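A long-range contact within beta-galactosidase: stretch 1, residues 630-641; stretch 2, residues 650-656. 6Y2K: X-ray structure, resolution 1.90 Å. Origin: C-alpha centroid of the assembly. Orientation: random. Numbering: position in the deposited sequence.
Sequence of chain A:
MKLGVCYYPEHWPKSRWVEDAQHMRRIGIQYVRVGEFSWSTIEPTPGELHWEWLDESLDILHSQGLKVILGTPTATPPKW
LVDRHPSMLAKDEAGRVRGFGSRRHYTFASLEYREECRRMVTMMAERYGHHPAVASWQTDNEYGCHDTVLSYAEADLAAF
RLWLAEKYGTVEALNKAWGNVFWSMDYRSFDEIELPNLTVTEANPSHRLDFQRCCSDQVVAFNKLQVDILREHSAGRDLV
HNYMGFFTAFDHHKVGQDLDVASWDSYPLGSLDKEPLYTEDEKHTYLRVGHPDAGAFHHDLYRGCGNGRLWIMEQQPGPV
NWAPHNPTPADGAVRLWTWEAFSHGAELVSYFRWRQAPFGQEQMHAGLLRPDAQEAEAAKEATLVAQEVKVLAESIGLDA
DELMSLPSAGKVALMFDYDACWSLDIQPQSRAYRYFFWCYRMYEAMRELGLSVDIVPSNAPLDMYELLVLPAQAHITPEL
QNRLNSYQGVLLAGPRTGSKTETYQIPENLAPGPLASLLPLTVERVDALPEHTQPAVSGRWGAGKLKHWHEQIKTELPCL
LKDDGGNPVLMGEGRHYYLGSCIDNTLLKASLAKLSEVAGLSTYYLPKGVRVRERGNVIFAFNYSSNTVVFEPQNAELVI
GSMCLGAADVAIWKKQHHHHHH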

# COMPACT_ATOMS: atom_id res chain seq x y z
N VAL A 630 6.46 -13.49 -29.89
CA VAL A 630 7.18 -13.94 -31.05
C VAL A 630 8.36 -14.80 -30.61
O VAL A 630 9.15 -14.41 -29.74
N PHE A 631 8.43 -16.00 -31.18
CA PHE A 631 9.62 -16.85 -31.06
C PHE A 631 10.01 -17.32 -32.46
O PHE A 631 9.22 -17.94 -33.16
N GLU A 632 11.24 -17.01 -32.84
CA GLU A 632 11.78 -17.38 -34.15
C GLU A 632 13.18 -17.92 -33.95
O GLU A 632 14.12 -17.15 -33.72
N PRO A 633 13.34 -19.26 -34.03
CA PRO A 633 14.69 -19.81 -33.94
C PRO A 633 15.44 -19.53 -35.24
O PRO A 633 14.82 -19.36 -36.29
N GLN A 634 16.76 -19.44 -35.16
CA GLN A 634 17.58 -19.18 -36.35
C GLN A 634 17.81 -20.48 -37.13
O GLN A 634 17.86 -21.55 -36.53
N ASN A 635 17.91 -20.36 -38.45
CA ASN A 635 18.27 -21.47 -39.34
C ASN A 635 17.30 -22.64 -39.19
O ASN A 635 17.71 -23.77 -38.91
N ALA A 636 16.02 -22.34 -39.36
CA ALA A 636 14.97 -23.33 -39.18
C ALA A 636 13.72 -22.91 -39.90
O ALA A 636 13.54 -21.72 -40.19
N GLU A 637 12.85 -23.86 -40.21
CA GLU A 637 11.57 -23.54 -40.81
C GLU A 637 10.40 -24.10 -40.01
O GLU A 637 10.50 -25.14 -39.38
N LEU A 638 9.29 -23.35 -40.04
CA LEU A 638 8.06 -23.72 -39.36
C LEU A 638 7.45 -24.97 -39.94
O LEU A 638 7.32 -25.07 -41.16
N VAL A 639 7.06 -25.90 -39.07
CA VAL A 639 6.29 -27.09 -39.46
C VAL A 639 4.85 -27.03 -38.91
O VAL A 639 3.89 -27.21 -39.66
N ILE A 640 4.72 -26.78 -37.61
CA ILE A 640 3.43 -26.67 -36.94
C ILE A 640 3.33 -25.30 -36.26
O ILE A 640 4.31 -24.83 -35.67
N GLY A 641 2.15 -24.69 -36.32
CA GLY A 641 1.87 -23.44 -35.60
C GLY A 641 2.40 -22.19 -36.28
O GLY A 641 2.44 -22.12 -37.51
N VAL A 650 1.56 -23.87 -29.13
CA VAL A 650 2.73 -24.66 -29.45
C VAL A 650 3.15 -24.33 -30.88
O VAL A 650 2.29 -24.21 -31.76
N ALA A 651 4.45 -24.20 -31.11
CA ALA A 651 4.99 -24.18 -32.47
C ALA A 651 6.14 -25.18 -32.57
O ALA A 651 6.88 -25.38 -31.60
N ILE A 652 6.27 -25.80 -33.74
CA ILE A 652 7.29 -26.82 -33.99
C ILE A 652 8.05 -26.45 -35.28
O ILE A 652 7.43 -26.21 -36.32
N TRP A 653 9.37 -26.40 -35.17
CA TRP A 653 10.27 -26.00 -36.25
C TRP A 653 11.26 -27.14 -36.52
O TRP A 653 11.56 -27.92 -35.61
N LYS A 654 11.77 -27.20 -37.74
CA LYS A 654 12.86 -28.12 -38.09
C LYS A 654 14.10 -27.34 -38.51
O LYS A 654 13.99 -26.34 -39.22
N LYS A 655 15.26 -27.79 -38.05
CA LYS A 655 16.53 -27.16 -38.41
C LYS A 655 16.80 -27.36 -39.90
O LYS A 655 16.46 -28.40 -40.47
N GLN A 656 17.38 -26.34 -40.54
CA GLN A 656 17.67 -26.38 -41.98
C GLN A 656 18.98 -27.11 -42.24
O GLN A 656 19.92 -27.00 -41.46

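Two antiparallel strands, 636-640 and 650-655, pair through their backbones across a beta bulge, and the contact is organized around one tryptophan clamped between a proline and a leucine. Trp653 (chi1 m, chi2 70°) gives up 161 Å² to the other stretch, more than any other residue. Over one face of its ring lies Pro633, whose CD sits 3.4 Å from the centroid of the six-membered ring of Trp653, 14° off the normal; over the opposite face, Leu638 CG lies 3.8 Å from the same centroid, again at 14°. Both are CH-pi contacts. Leu638 has an off-well chi1 of -102° with chi2 t, and its CD2 also reaches Ala651 CB at 4.3 Å. Ala636, on the same sheet face as Leu638 and Trp653, adds its CB at 4.1 Å from Trp653 CE3. The indole nitrogen is not left unpaired: Trp653 NE1 donates to a water (3.0 Å), which donates in turn to Phe631 O (3.0 Å), while the Phe631 ring (chi1 t) presents its edge to NE1.

The other sheet face carries Glu637, Ile640, Ile652 and Lys654. Ile640 (m, m) and Ile652 (m, t) meet at their branch points, CB to CB 3.9 Å, although the end of Ile640 leads away. Glu637 and Lys654, both chi1 p, run alongside each other, with Glu637 CD 3.7 Å from Lys654 CE; their charges stay beyond salt-bridge range, Glu637 OE1 to Lys654 NZ being 4.4 Å, and a water bridges them, accepting from Lys654 NZ (2.7 Å) and donating to Glu637 OE1 (3.0 Å). At the bulge, Val639 (chi1 t) points toward the partner strand and sets CG2 3.7 Å from Lys654 CG, while Val639 N and Ile640 N both donate to Ile652 O, at 2.8 and 3.1 Å.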

# COMPACT_ATOMS: atom_id res chain seq x y z
CB VAL A 630 7.61 -12.74 -31.92
CG1 VAL A 630 8.52 -13.17 -33.06
CG2 VAL A 630 6.36 -12.04 -32.46
CB PHE A 631 9.37 -18.07 -30.15
CG PHE A 631 10.52 -19.04 -30.14
CD1 PHE A 631 11.66 -18.76 -29.41
CD2 PHE A 631 10.49 -20.19 -30.93
CE1 PHE A 631 12.74 -19.63 -29.43
CE2 PHE A 631 11.56 -21.06 -30.95
CZ PHE A 631 12.69 -20.78 -30.20
CB GLU A 632 11.81 -16.16 -35.07
CG GLU A 632 12.30 -16.46 -36.48
CD GLU A 632 12.40 -15.23 -37.37
OE1 GLU A 632 12.38 -14.09 -36.84
OE2 GLU A 632 12.50 -15.40 -38.60
CB PRO A 633 14.45 -21.30 -33.72
CG PRO A 633 13.11 -21.57 -34.31
CD PRO A 633 12.34 -20.28 -34.37
CB GLN A 634 18.90 -18.49 -35.97
CG GLN A 634 19.91 -19.37 -35.23
CD GLN A 634 20.95 -18.57 -34.45
OE1 GLN A 634 20.73 -17.42 -34.06
NE2 GLN A 634 22.11 -19.19 -34.21
CB ASN A 635 19.72 -21.90 -39.11
CG ASN A 635 20.71 -20.76 -39.29
OD1 ASN A 635 20.66 -20.05 -40.30
ND2 ASN A 635 21.60 -20.57 -38.32
CB ALA A 636 14.67 -23.51 -37.70
CB GLU A 637 11.53 -23.94 -42.30
CG GLU A 637 11.31 -25.40 -42.61
CD GLU A 637 11.29 -25.65 -44.12
OE1 GLU A 637 10.20 -25.88 -44.68
OE2 GLU A 637 12.38 -25.60 -44.72
CB LEU A 638 7.00 -22.63 -39.52
CG LEU A 638 6.71 -21.65 -38.39
CD1 LEU A 638 5.60 -20.71 -38.87
CD2 LEU A 638 6.28 -22.38 -37.11
CB VAL A 639 6.98 -28.39 -39.00
CG1 VAL A 639 6.21 -29.62 -39.45
CG2 VAL A 639 8.42 -28.42 -39.52
CB ILE A 640 3.26 -27.78 -35.86
CG1 ILE A 640 3.42 -29.19 -36.45
CG2 ILE A 640 1.94 -27.64 -35.11
CD1 ILE A 640 2.29 -29.63 -37.36
CB VAL A 650 2.40 -26.18 -29.40
CG1 VAL A 650 3.64 -27.02 -29.68
CG2 VAL A 650 1.79 -26.56 -28.05
CB ALA A 651 5.46 -22.79 -32.86
CB ILE A 652 6.68 -28.23 -34.11
CG1 ILE A 652 5.82 -28.53 -32.87
CG2 ILE A 652 7.79 -29.27 -34.30
CD1 ILE A 652 5.16 -29.88 -32.86
CB TRP A 653 11.08 -24.76 -35.84
CG TRP A 653 10.28 -23.51 -35.54
CD1 TRP A 653 9.46 -23.28 -34.47
CD2 TRP A 653 10.28 -22.29 -36.30
NE1 TRP A 653 8.92 -22.01 -34.53
CE2 TRP A 653 9.41 -21.39 -35.65
CE3 TRP A 653 10.92 -21.89 -37.49
CZ2 TRP A 653 9.17 -20.10 -36.14
CZ3 TRP A 653 10.69 -20.60 -37.97
CH2 TRP A 653 9.81 -19.73 -37.30
CB LYS A 654 12.44 -29.12 -39.18
CG LYS A 654 12.01 -28.52 -40.51
CD LYS A 654 11.60 -29.62 -41.48
CE LYS A 654 11.11 -29.07 -42.81
NZ LYS A 654 10.52 -30.12 -43.69
CB LYS A 655 17.67 -27.75 -37.59
CG LYS A 655 17.59 -27.40 -36.11
CD LYS A 655 18.73 -28.04 -35.34
CE LYS A 655 18.51 -27.93 -33.84
NZ LYS A 655 19.61 -28.57 -33.09
CB GLN A 656 17.74 -24.96 -42.56
CG GLN A 656 16.38 -24.26 -42.64
CD GLN A 656 16.47 -22.77 -42.93
OE1 GLN A 656 17.55 -22.18 -42.95
NE2 GLN A 656 15.31 -22.14 -43.14
O HOH W 1 7.19 -20.10 -33.03
O HOH W 2 9.75 -28.66 -45.81